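Side-chain contacts in glycine oxidase (Bacillus cereus ATCC 14579, PDB 7CYX), which probably oxidises glycine with molecular oxygen to glyoxylate, ammonium and hydrogen peroxide, using a bound FAD, as a step in making thiamine diphosphate: residues A78-K83 with T159-H164; H129-E132 with S138-I141; G258-I263 with E299-W304. All blocks are in the same frame, centred on the assembly; numbering follows the deposited sequence.

Contact 1: residues A78-K83 with T159-H164; sequences AVLREK and TKAFAH
Leu-80 reaches from helix 73-84 onto helix 155-168 and meets Ala-161 with one methyl, while the other lies against the backbone at Ala-161 and Phe-162. With CG beside the backbone N and anti to the carbonyl carbon (chi1 -73°), the torsion carries the isobutyl fork to the second helix. Its CD1 lies 4.1 Å from CB of Ala-161, and its CD2 sits 4.3 Å from the backbone N of Phe-162. The CA atoms of Leu-80 and Ala-161 are 6.2 Å apart, consistent with a small residue at the join. Leu-158 and Ser-165 of helix 155-168 also touch the leucine. The CB of Phe-162 points away from helix 73-84, and its ring meets His-21 and helix 14-25, the helix of the probable Rossmann dinucleotide fold that begins at the FAD-binding Val-14. At the margin of the helix interface the contact is looser and polar: Lys-83 stretches out fully to hydrogen-bond Ser-165 and Ser-169. On the outer side, Arg-81 points away and forms a salt bridge with Asp-87 of the second subunit. Burial of the leucine thus carries the contact of the two segments, and the polar bonds of Lys-83 probably help to set how the helices sit together.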
ATOM      1  N   ALA A  78      -5.637 -11.349  -5.695  1.00 62.84           N
ATOM      2  CA  ALA A  78      -6.556 -11.739  -4.605  1.00 63.68           C
ATOM      3  C   ALA A  78      -5.841 -12.655  -3.617  1.00 59.65           C
ATOM      4  O   ALA A  78      -5.947 -12.443  -2.411  1.00 61.40           O
ATOM      5  CB  ALA A  78      -7.789 -12.424  -5.152  1.00 64.83           C
ATOM      6  N   VAL A  79      -5.131 -13.657  -4.159  1.00 64.87           N
ATOM      7  CA  VAL A  79      -4.373 -14.646  -3.380  1.00 61.32           C
ATOM      8  C   VAL A  79      -3.343 -13.923  -2.510  1.00 60.66           C
ATOM      9  O   VAL A  79      -3.246 -14.199  -1.329  1.00 67.95           O
ATOM     10  CB  VAL A  79      -3.687 -15.681  -4.288  1.00 65.10           C
ATOM     11  CG1 VAL A  79      -2.597 -16.450  -3.548  1.00 65.96           C
ATOM     12  CG2 VAL A  79      -4.698 -16.629  -4.920  1.00 69.53           C
ATOM     13  N   LEU A  80      -2.564 -13.025  -3.130  1.00 62.82           N
ATOM     14  CA  LEU A  80      -1.442 -12.369  -2.472  1.00 56.40           C
ATOM     15  C   LEU A  80      -1.967 -11.478  -1.335  1.00 54.94           C
ATOM     16  O   LEU A  80      -1.484 -11.554  -0.203  1.00 52.58           O
ATOM     17  CB  LEU A  80      -0.650 -11.558  -3.506  1.00 55.31           C
ATOM     18  CG  LEU A  80       0.206 -12.354  -4.497  1.00 57.94           C
ATOM     19  CD1 LEU A  80       0.740 -11.435  -5.583  1.00 55.28           C
ATOM     20  CD2 LEU A  80       1.357 -13.078  -3.817  1.00 55.05           C
ATOM     21  N   ARG A  81      -2.961 -10.641  -1.646  1.00 55.30           N
ATOM     22  CA  ARG A  81      -3.611  -9.805  -0.633  1.00 63.94           C
ATOM     23  C   ARG A  81      -4.013 -10.676   0.569  1.00 62.36           C
ATOM     24  O   ARG A  81      -3.606 -10.371   1.694  1.00 57.73           O
ATOM     25  CB  ARG A  81      -4.792  -9.031  -1.229  1.00 61.95           C
ATOM     26  CG  ARG A  81      -5.719  -8.397  -0.201  1.00 67.96           C
ATOM     27  CD  ARG A  81      -5.043  -7.509   0.846  1.00 74.77           C
ATOM     28  NE  ARG A  81      -5.318  -7.918   2.229  1.00 81.02           N
ATOM     29  CZ  ARG A  81      -5.464  -7.098   3.271  1.00 76.38           C
ATOM     30  NH1 ARG A  81      -5.644  -5.801   3.079  1.00 72.47           N
ATOM     31  NH2 ARG A  81      -5.449  -7.585   4.502  1.00 78.87           N
ATOM     32  N   GLU A  82      -4.727 -11.782   0.308  1.00 61.47           N
ATOM     33  CA  GLU A  82      -5.282 -12.647   1.350  1.00 71.83           C
ATOM     34  C   GLU A  82      -4.169 -13.275   2.190  1.00 64.36           C
ATOM     35  O   GLU A  82      -4.317 -13.417   3.388  1.00 65.26           O
ATOM     36  CB  GLU A  82      -6.209 -13.719   0.764  1.00 81.40           C
ATOM     37  CG  GLU A  82      -7.679 -13.327   0.854  1.00 86.35           C
ATOM     38  CD  GLU A  82      -8.628 -14.088  -0.058  1.00 97.15           C
ATOM     39  OE1 GLU A  82      -8.721 -15.326   0.086  1.00 90.81           O
ATOM     40  OE2 GLU A  82      -9.278 -13.436  -0.914  1.00 99.62           O
ATOM     41  N   LYS A  83      -3.047 -13.608   1.561  1.00 57.73           N
ATOM     42  CA  LYS A  83      -1.989 -14.310   2.230  1.00 54.92           C
ATOM     43  C   LYS A  83      -1.055 -13.344   2.973  1.00 61.27           C
ATOM     44  O   LYS A  83      -0.542 -13.691   4.024  1.00 65.49           O
ATOM     45  CB  LYS A  83      -1.213 -15.133   1.206  1.00 56.18           C
ATOM     46  CG  LYS A  83      -0.220 -16.126   1.782  1.00 56.89           C
ATOM     47  CD  LYS A  83       0.647 -16.747   0.716  1.00 58.42           C
ATOM     48  CE  LYS A  83       1.652 -17.746   1.244  1.00 53.92           C
ATOM     49  NZ  LYS A  83       2.389 -18.363   0.121  1.00 53.30           N
ATOM     50  N   THR A 159       6.149  -6.940  -6.135  1.00 43.84           N
ATOM     51  CA  THR A 159       7.427  -7.497  -5.807  1.00 47.99           C
ATOM     52  C   THR A 159       7.433  -7.910  -4.334  1.00 49.35           C
ATOM     53  O   THR A 159       7.684  -9.046  -4.013  1.00 48.74           O
ATOM     54  CB  THR A 159       8.560  -6.493  -6.051  1.00 48.01           C
ATOM     55  OG1 THR A 159       8.594  -6.191  -7.445  1.00 44.60           O
ATOM     56  CG2 THR A 159       9.901  -7.016  -5.594  1.00 49.09           C
ATOM     57  N   LYS A 160       7.163  -6.944  -3.451  1.00 53.47           N
ATOM     58  CA  LYS A 160       7.158  -7.185  -2.041  1.00 48.68           C
ATOM     59  C   LYS A 160       6.155  -8.308  -1.736  1.00 46.90           C
ATOM     60  O   LYS A 160       6.465  -9.187  -0.955  1.00 44.72           O
ATOM     61  CB  LYS A 160       6.889  -5.880  -1.291  1.00 52.48           C
ATOM     62  CG  LYS A 160       8.058  -4.900  -1.281  1.00 56.16           C
ATOM     63  CD  LYS A 160       7.691  -3.523  -0.738  1.00 59.74           C
ATOM     64  CE  LYS A 160       8.084  -2.359  -1.627  1.00 64.19           C
ATOM     65  NZ  LYS A 160       9.387  -1.767  -1.234  1.00 68.48           N
ATOM     66  N   ALA A 161       4.989  -8.318  -2.397  1.00 43.78           N
ATOM     67  CA  ALA A 161       3.983  -9.342  -2.119  1.00 49.99           C
ATOM     68  C   ALA A 161       4.555 -10.752  -2.362  1.00 55.41           C
ATOM     69  O   ALA A 161       4.502 -11.613  -1.462  1.00 56.72           O
ATOM     70  CB  ALA A 161       2.743  -9.099  -2.932  1.00 52.54           C
ATOM     71  N   PHE A 162       5.098 -10.978  -3.567  1.00 50.61           N
ATOM     72  CA  PHE A 162       5.732 -12.235  -3.930  1.00 50.60           C
ATOM     73  C   PHE A 162       6.709 -12.667  -2.832  1.00 51.97           C
ATOM     74  O   PHE A 162       6.674 -13.814  -2.385  1.00 48.33           O
ATOM     75  CB  PHE A 162       6.510 -12.118  -5.244  1.00 50.40           C
ATOM     76  CG  PHE A 162       5.721 -12.332  -6.507  1.00 46.42           C
ATOM     77  CD1 PHE A 162       4.889 -13.426  -6.659  1.00 50.65           C
ATOM     78  CD2 PHE A 162       5.847 -11.460  -7.574  1.00 49.85           C
ATOM     79  CE1 PHE A 162       4.180 -13.635  -7.834  1.00 49.09           C
ATOM     80  CE2 PHE A 162       5.136 -11.664  -8.748  1.00 50.88           C
ATOM     81  CZ  PHE A 162       4.293 -12.744  -8.876  1.00 47.66           C
ATOM     82  N   ALA A 163       7.578 -11.746  -2.401  1.00 49.89           N
ATOM     83  CA  ALA A 163       8.702 -12.099  -1.509  1.00 46.56           C
ATOM     84  C   ALA A 163       8.205 -12.507  -0.110  1.00 45.52           C
ATOM     85  O   ALA A 163       8.660 -13.498   0.453  1.00 46.89           O
ATOM     86  CB  ALA A 163       9.691 -10.968  -1.447  1.00 44.70           C
ATOM     87  N   HIS A 164       7.249 -11.771   0.444  1.00 49.12           N
ATOM     88  CA  HIS A 164       6.697 -12.101   1.780  1.00 51.31           C
ATOM     89  C   HIS A 164       5.817 -13.364   1.729  1.00 57.17           C
ATOM     90  O   HIS A 164       5.733 -14.101   2.723  1.00 54.96           O
ATOM     91  CB  HIS A 164       5.868 -10.943   2.325  1.00 46.95           C
ATOM     92  CG  HIS A 164       6.637  -9.697   2.587  1.00 49.64           C
ATOM     93  ND1 HIS A 164       7.697  -9.657   3.463  1.00 45.79           N
ATOM     94  CD2 HIS A 164       6.451  -8.437   2.133  1.00 51.73           C
ATOM     95  CE1 HIS A 164       8.160  -8.426   3.509  1.00 57.44           C
ATOM     96  NE2 HIS A 164       7.388  -7.647   2.722  1.00 53.53           N
TER

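Contact 2: residues H129-E132 with S138-I141; sequences HVRE and SESI
Arg-131 gives its NE hydrogen to the backbone O of Ser-138, a 2.9 Å bond with an N-H...O angle of 152°. The nitrogen stands above the carbonyl plane, and the oxygen in turn is tilted from the guanidinium plane. Charge adds a second hold: NH1 of Arg-131 lies 3.2 Å from OE2 of Glu-139. That oxygen sits over one face of the guanidinium, with no N-H pointing at it, so the salt bridge works through charge alone; the two side chains cross at about a right angle and their flat groups are turned 41° apart. Glu-139 gets there by folding back at chi2 (-73°), since its CB starts out away from the helix. Asp-128, at the beginning of the same helix 127-133, forms another salt bridge with NH1, so two carboxylates balance the arginine's charge.

The receiving loop is a type I beta turn from Ser-138 to Ile-141, lying between helix 127-133 and strand 143-147. An ST turn stiffens it, with OG of Ser-138 accepting from the backbone N of Ser-140 at 2.7 Å. The hydroxyl of Ser-140 is hydrogen-bonded to Gln-100, and the backbone of Ser-138 to that of Ile-291 at the end of helix 278-291.

Further out the contact becomes packing. The guanidinium lies across the turn, with CA of Glu-139 3.5 Å above its plane, offset toward the rim. The buried Ile-141 directs its CB toward the helix, although the exact placement of NH2 of Arg-131 against it is doubtful, and Val-130 directs its CB toward the same turn.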
ATOM      1  N   HIS A 129     -14.239  12.027 -28.489  1.00 58.02           N
ATOM      2  CA  HIS A 129     -14.839  10.886 -27.762  1.00 60.34           C
ATOM      3  C   HIS A 129     -13.914  10.514 -26.594  1.00 62.19           C
ATOM      4  O   HIS A 129     -14.407  10.218 -25.486  1.00 57.12           O
ATOM      5  CB  HIS A 129     -15.220   9.719 -28.701  1.00 58.12           C
ATOM      6  CG  HIS A 129     -16.408  10.006 -29.572  1.00 64.31           C
ATOM      7  ND1 HIS A 129     -16.461   9.656 -30.911  1.00 66.68           N
ATOM      8  CD2 HIS A 129     -17.582  10.627 -29.309  1.00 66.63           C
ATOM      9  CE1 HIS A 129     -17.605  10.048 -31.428  1.00 59.45           C
ATOM     10  NE2 HIS A 129     -18.308  10.649 -30.468  1.00 58.97           N
ATOM     11  N   VAL A 130     -12.593  10.605 -26.825  1.00 59.83           N
ATOM     12  CA  VAL A 130     -11.591  10.444 -25.752  1.00 64.37           C
ATOM     13  C   VAL A 130     -11.928  11.432 -24.628  1.00 63.46           C
ATOM     14  O   VAL A 130     -12.115  11.053 -23.464  1.00 61.12           O
ATOM     15  CB  VAL A 130     -10.148  10.666 -26.254  1.00 71.84           C
ATOM     16  CG1 VAL A 130      -9.144  10.679 -25.106  1.00 73.39           C
ATOM     17  CG2 VAL A 130      -9.724   9.648 -27.302  1.00 69.03           C
ATOM     18  N   ARG A 131     -12.049  12.701 -25.016  1.00 61.52           N
ATOM     19  CA  ARG A 131     -12.184  13.807 -24.073  1.00 63.55           C
ATOM     20  C   ARG A 131     -13.491  13.735 -23.277  1.00 61.43           C
ATOM     21  O   ARG A 131     -13.573  14.340 -22.211  1.00 55.75           O
ATOM     22  CB  ARG A 131     -12.094  15.144 -24.815  1.00 67.70           C
ATOM     23  CG  ARG A 131     -10.762  15.854 -24.628  1.00 69.94           C
ATOM     24  CD  ARG A 131     -10.570  16.999 -25.602  1.00 67.22           C
ATOM     25  NE  ARG A 131      -9.548  16.622 -26.560  1.00 68.29           N
ATOM     26  CZ  ARG A 131      -9.751  16.460 -27.856  1.00 63.93           C
ATOM     27  NH1 ARG A 131     -10.896  16.846 -28.395  1.00 57.54           N
ATOM     28  NH2 ARG A 131      -8.804  15.908 -28.597  1.00 51.68           N
ATOM     29  N   GLU A 132     -14.516  13.053 -23.814  1.00 66.65           N
ATOM     30  CA  GLU A 132     -15.744  12.778 -23.057  1.00 64.28           C
ATOM     31  C   GLU A 132     -15.380  11.852 -21.896  1.00 59.45           C
ATOM     32  O   GLU A 132     -15.806  12.082 -20.767  1.00 56.52           O
ATOM     33  CB  GLU A 132     -16.854  12.183 -23.938  1.00 72.40           C
ATOM     34  CG  GLU A 132     -18.014  13.142 -24.223  1.00 78.21           C
ATOM     35  CD  GLU A 132     -19.088  13.312 -23.140  1.00 89.78           C
ATOM     36  OE1 GLU A 132     -19.730  14.401 -23.097  1.00 87.01           O
ATOM     37  OE2 GLU A 132     -19.313  12.361 -22.343  1.00 89.83           O
ATOM     38  N   SER A 138      -5.698  16.925 -23.442  1.00 57.84           N
ATOM     39  CA  SER A 138      -5.428  18.036 -24.358  1.00 55.25           C
ATOM     40  C   SER A 138      -6.401  18.029 -25.536  1.00 55.01           C
ATOM     41  O   SER A 138      -6.730  16.972 -26.048  1.00 47.99           O
ATOM     42  CB  SER A 138      -4.008  17.942 -24.865  1.00 58.88           C
ATOM     43  OG  SER A 138      -3.781  18.791 -25.988  1.00 65.04           O
ATOM     44  N   GLU A 139      -6.762  19.231 -25.997  1.00 60.57           N
ATOM     45  CA  GLU A 139      -7.458  19.422 -27.270  1.00 62.30           C
ATOM     46  C   GLU A 139      -6.571  18.970 -28.443  1.00 61.89           C
ATOM     47  O   GLU A 139      -7.083  18.750 -29.538  1.00 58.31           O
ATOM     48  CB  GLU A 139      -7.912  20.877 -27.425  1.00 60.04           C
ATOM     49  CG  GLU A 139      -9.047  21.263 -26.483  1.00 64.34           C
ATOM     50  CD  GLU A 139     -10.424  20.694 -26.826  1.00 70.94           C
ATOM     51  OE1 GLU A 139     -11.390  21.024 -26.115  1.00 69.50           O
ATOM     52  OE2 GLU A 139     -10.545  19.935 -27.818  1.00 70.62           O
ATOM     53  N   SER A 140      -5.255  18.800 -28.234  1.00 57.97           N
ATOM     54  CA  SER A 140      -4.357  18.395 -29.343  1.00 51.91           C
ATOM     55  C   SER A 140      -4.575  16.934 -29.762  1.00 50.03           C
ATOM     56  O   SER A 140      -4.152  16.542 -30.843  1.00 52.34           O
ATOM     57  CB  SER A 140      -2.910  18.633 -29.003  1.00 52.44           C
ATOM     58  OG  SER A 140      -2.403  17.628 -28.135  1.00 53.64           O
ATOM     59  N   ILE A 141      -5.163  16.101 -28.899  1.00 53.06           N
ATOM     60  CA  ILE A 141      -5.358  14.665 -29.238  1.00 55.93           C
ATOM     61  C   ILE A 141      -6.450  14.542 -30.322  1.00 55.72           C
ATOM     62  O   ILE A 141      -7.561  15.030 -30.119  1.00 51.70           O
ATOM     63  CB  ILE A 141      -5.703  13.867 -27.968  1.00 52.47           C
ATOM     64  CG1 ILE A 141      -4.531  13.872 -26.987  1.00 56.05           C
ATOM     65  CG2 ILE A 141      -6.150  12.452 -28.305  1.00 55.78           C
ATOM     66  CD1 ILE A 141      -4.952  13.767 -25.553  1.00 51.19           C
TER

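Contact 3: residues G258-I263 with E299-W304; sequences GGRYVI and EWESTW
Arg-260 and Glu-301 each start with CG anti to the backbone N (chi1 -166° and 169°), but the arginine then bends at chi3 while the glutamate runs out extended, and the two chains cross at about a right angle. Their strands, 260-269 and 299-311, belong to one large mixed sheet and flank strand 225-236, so these side chains bridge over the strand between them. A classic beta bulge, with Glu-301 and Ser-302 both facing Ala-234, interrupts the edge strand here. NH1 of Arg-260 makes a salt bridge of 2.6 Å to OE2 of Glu-301; carboxylate and guanidinium are nearly coplanar, yet the N-H...O angle of 123° makes the hydrogen bond within it weak. OE1 of Glu-301 has a second cation in Arg-236 of the intervening strand, which ties all three strands together by charge.

Beyond the pair lies Trp-304, about 6 Å from the bound FAD and hydrogen-bonded through NE1 to the backbone O of Ala-45. Its side chain and that of Arg-260 come from opposite directions and meet obliquely, without stacking, CH2 of Trp-304 lying 3.9 Å from NH2 of Arg-260. One methyl of Val-262, CG1, meets the same indole 4.2 Å from CZ2.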
ATOM      1  N   GLY A 258      -4.167   6.917  -4.704  1.00 53.06           N
ATOM      2  CA  GLY A 258      -3.886   8.006  -3.802  1.00 55.31           C
ATOM      3  C   GLY A 258      -3.558   9.308  -4.504  1.00 51.35           C
ATOM      4  O   GLY A 258      -2.820  10.138  -3.958  1.00 56.16           O
ATOM      5  N   GLY A 259      -4.141   9.517  -5.685  1.00 54.52           N
ATOM      6  CA  GLY A 259      -4.019  10.797  -6.414  1.00 52.26           C
ATOM      7  C   GLY A 259      -2.584  11.076  -6.841  1.00 51.96           C
ATOM      8  O   GLY A 259      -2.174  12.247  -6.930  1.00 52.53           O
ATOM      9  N   ARG A 260      -1.841   9.995  -7.129  1.00 48.49           N
ATOM     10  CA  ARG A 260      -0.491  10.034  -7.669  1.00 50.96           C
ATOM     11  C   ARG A 260      -0.521   9.813  -9.199  1.00 48.45           C
ATOM     12  O   ARG A 260      -1.194   8.883  -9.699  1.00 50.29           O
ATOM     13  CB  ARG A 260       0.361   8.988  -6.941  1.00 53.47           C
ATOM     14  CG  ARG A 260       1.860   9.145  -7.168  1.00 63.37           C
ATOM     15  CD  ARG A 260       2.743   8.399  -6.177  1.00 55.42           C
ATOM     16  NE  ARG A 260       3.392   7.253  -6.769  1.00 54.82           N
ATOM     17  CZ  ARG A 260       4.697   6.999  -6.718  1.00 58.54           C
ATOM     18  NH1 ARG A 260       5.542   7.861  -6.178  1.00 55.80           N
ATOM     19  NH2 ARG A 260       5.148   5.852  -7.183  1.00 52.28           N
ATOM     20  N   TYR A 261       0.218  10.663  -9.937  1.00 46.15           N
ATOM     21  CA  TYR A 261       0.447  10.557 -11.408  1.00 42.98           C
ATOM     22  C   TYR A 261       1.935  10.308 -11.667  1.00 47.79           C
ATOM     23  O   TYR A 261       2.793  11.086 -11.214  1.00 51.90           O
ATOM     24  CB  TYR A 261      -0.134  11.783 -12.129  1.00 45.38           C
ATOM     25  CG  TYR A 261      -1.622  11.854 -11.905  1.00 44.96           C
ATOM     26  CD1 TYR A 261      -2.114  12.403 -10.744  1.00 45.03           C
ATOM     27  CD2 TYR A 261      -2.516  11.206 -12.744  1.00 46.16           C
ATOM     28  CE1 TYR A 261      -3.460  12.395 -10.448  1.00 41.69           C
ATOM     29  CE2 TYR A 261      -3.873  11.201 -12.475  1.00 49.57           C
ATOM     30  CZ  TYR A 261      -4.342  11.784 -11.311  1.00 48.23           C
ATOM     31  OH  TYR A 261      -5.662  11.782 -10.993  1.00 49.82           O
ATOM     32  N   VAL A 262       2.228   9.200 -12.363  1.00 43.04           N
ATOM     33  CA  VAL A 262       3.600   8.780 -12.671  1.00 43.51           C
ATOM     34  C   VAL A 262       3.827   8.921 -14.175  1.00 41.86           C
ATOM     35  O   VAL A 262       3.011   8.423 -14.964  1.00 45.43           O
ATOM     36  CB  VAL A 262       3.872   7.337 -12.197  1.00 41.11           C
ATOM     37  CG1 VAL A 262       5.224   6.836 -12.648  1.00 42.70           C
ATOM     38  CG2 VAL A 262       3.749   7.209 -10.693  1.00 41.33           C
ATOM     39  N   ILE A 263       4.936   9.586 -14.548  1.00 41.55           N
ATOM     40  CA  ILE A 263       5.172  10.105 -15.894  1.00 38.92           C
ATOM     41  C   ILE A 263       6.612   9.824 -16.312  1.00 42.90           C
ATOM     42  O   ILE A 263       7.547  10.270 -15.658  1.00 48.23           O
ATOM     43  CB  ILE A 263       4.922  11.623 -15.941  1.00 41.71           C
ATOM     44  CG1 ILE A 263       3.650  12.050 -15.212  1.00 42.92           C
ATOM     45  CG2 ILE A 263       4.939  12.119 -17.374  1.00 48.07           C
ATOM     46  CD1 ILE A 263       3.655  13.497 -14.798  1.00 44.35           C
ATOM     47  N   GLU A 299       1.117  18.893  -7.830  1.00 49.27           N
ATOM     48  CA  GLU A 299       2.139  19.006  -6.774  1.00 54.23           C
ATOM     49  C   GLU A 299       3.273  18.040  -7.083  1.00 54.45           C
ATOM     50  O   GLU A 299       3.028  16.832  -7.171  1.00 52.92           O
ATOM     51  CB  GLU A 299       1.537  18.711  -5.406  1.00 60.00           C
ATOM     52  CG  GLU A 299       0.232  19.429  -5.166  1.00 65.44           C
ATOM     53  CD  GLU A 299      -0.393  19.146  -3.817  1.00 72.55           C
ATOM     54  OE1 GLU A 299       0.137  18.297  -3.089  1.00 71.68           O
ATOM     55  OE2 GLU A 299      -1.392  19.790  -3.499  1.00 80.92           O
ATOM     56  N   TRP A 300       4.471  18.587  -7.219  1.00 38.93           N
ATOM     57  CA  TRP A 300       5.664  17.762  -7.486  1.00 42.54           C
ATOM     58  C   TRP A 300       5.839  16.789  -6.334  1.00 41.85           C
ATOM     59  O   TRP A 300       5.715  17.195  -5.189  1.00 41.63           O
ATOM     60  CB  TRP A 300       6.898  18.648  -7.619  1.00 43.01           C
ATOM     61  CG  TRP A 300       8.174  17.881  -7.696  1.00 39.25           C
ATOM     62  CD1 TRP A 300       8.999  17.549  -6.671  1.00 44.61           C
ATOM     63  CD2 TRP A 300       8.778  17.349  -8.878  1.00 42.97           C
ATOM     64  NE1 TRP A 300      10.077  16.858  -7.130  1.00 43.86           N
ATOM     65  CE2 TRP A 300       9.968  16.718  -8.481  1.00 43.92           C
ATOM     66  CE3 TRP A 300       8.436  17.352 -10.229  1.00 44.23           C
ATOM     67  CZ2 TRP A 300      10.812  16.094  -9.392  1.00 48.91           C
ATOM     68  CZ3 TRP A 300       9.271  16.737 -11.125  1.00 45.92           C
ATOM     69  CH2 TRP A 300      10.439  16.111 -10.710  1.00 46.12           C
ATOM     70  N   GLU A 301       6.126  15.541  -6.641  1.00 41.65           N
ATOM     71  CA  GLU A 301       6.333  14.614  -5.519  1.00 46.74           C
ATOM     72  C   GLU A 301       7.771  14.126  -5.549  1.00 44.22           C
ATOM     73  O   GLU A 301       8.488  14.367  -4.600  1.00 42.32           O
ATOM     74  CB  GLU A 301       5.439  13.388  -5.637  1.00 47.41           C
ATOM     75  CG  GLU A 301       5.815  12.313  -4.646  1.00 47.25           C
ATOM     76  CD  GLU A 301       5.437  10.894  -4.999  1.00 52.62           C
ATOM     77  OE1 GLU A 301       4.248  10.585  -5.003  1.00 58.35           O
ATOM     78  OE2 GLU A 301       6.334  10.105  -5.245  1.00 52.76           O
ATOM     79  N   SER A 302       8.167  13.556  -6.675  1.00 42.94           N
ATOM     80  CA  SER A 302       9.454  12.844  -6.711  1.00 39.86           C
ATOM     81  C   SER A 302       9.929  12.639  -8.142  1.00 39.41           C
ATOM     82  O   SER A 302       9.156  12.811  -9.058  1.00 39.61           O
ATOM     83  CB  SER A 302       9.174  11.506  -6.108  1.00 40.50           C
ATOM     84  OG  SER A 302      10.318  10.927  -5.554  1.00 46.76           O
ATOM     85  N   THR A 303      11.184  12.242  -8.261  1.00 37.91           N
ATOM     86  CA  THR A 303      11.816  11.861  -9.536  1.00 41.11           C
ATOM     87  C   THR A 303      12.774  10.716  -9.228  1.00 42.45           C
ATOM     88  O   THR A 303      13.332  10.716  -8.159  1.00 43.03           O
ATOM     89  CB  THR A 303      12.498  13.043 -10.218  1.00 42.64           C
ATOM     90  OG1 THR A 303      12.965  12.480 -11.432  1.00 36.09           O
ATOM     91  CG2 THR A 303      13.654  13.612  -9.433  1.00 41.35           C
ATOM     92  N   TRP A 304      12.915   9.757 -10.130  1.00 44.13           N
ATOM     93  CA  TRP A 304      13.858   8.651  -9.861  1.00 40.22           C
ATOM     94  C   TRP A 304      14.330   8.040 -11.167  1.00 40.84           C
ATOM     95  O   TRP A 304      13.780   8.363 -12.196  1.00 46.53           O
ATOM     96  CB  TRP A 304      13.228   7.599  -8.955  1.00 40.19           C
ATOM     97  CG  TRP A 304      12.071   6.893  -9.575  1.00 43.52           C
ATOM     98  CD1 TRP A 304      12.111   5.835 -10.423  1.00 43.46           C
ATOM     99  CD2 TRP A 304      10.690   7.201  -9.385  1.00 45.79           C
ATOM    100  NE1 TRP A 304      10.850   5.468 -10.773  1.00 50.26           N
ATOM    101  CE2 TRP A 304       9.958   6.285 -10.151  1.00 44.07           C
ATOM    102  CE3 TRP A 304      10.006   8.159  -8.645  1.00 44.35           C
ATOM    103  CZ2 TRP A 304       8.574   6.296 -10.194  1.00 45.47           C
ATOM    104  CZ3 TRP A 304       8.636   8.169  -8.689  1.00 43.18           C
ATOM    105  CH2 TRP A 304       7.933   7.258  -9.461  1.00 45.89           C
TER

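Contact 1 spans the longest stretch of chain, from helix 73-84 to helix 155-168, and contact 2 falls wholly within that interval; contact 3 follows both. Contact 3 lies in the large mixed sheet, reaching its edge strand 299-311, and the turn of contact 2 leads into strand 143-147 near the opposite end. Their centres are about 23 Å apart. Contact 1, whose helix 155-168 packs against helix 14-25, is about 38 Å from contact 2 and 24 Å from contact 3, centre to centre. The side chains of Phe-162 and Trp-304 put contacts 1 and 3 about 9 and 6 Å from the FAD, and His-164 packs on Gly-258 of the second subunit; contact 2 is peripheral.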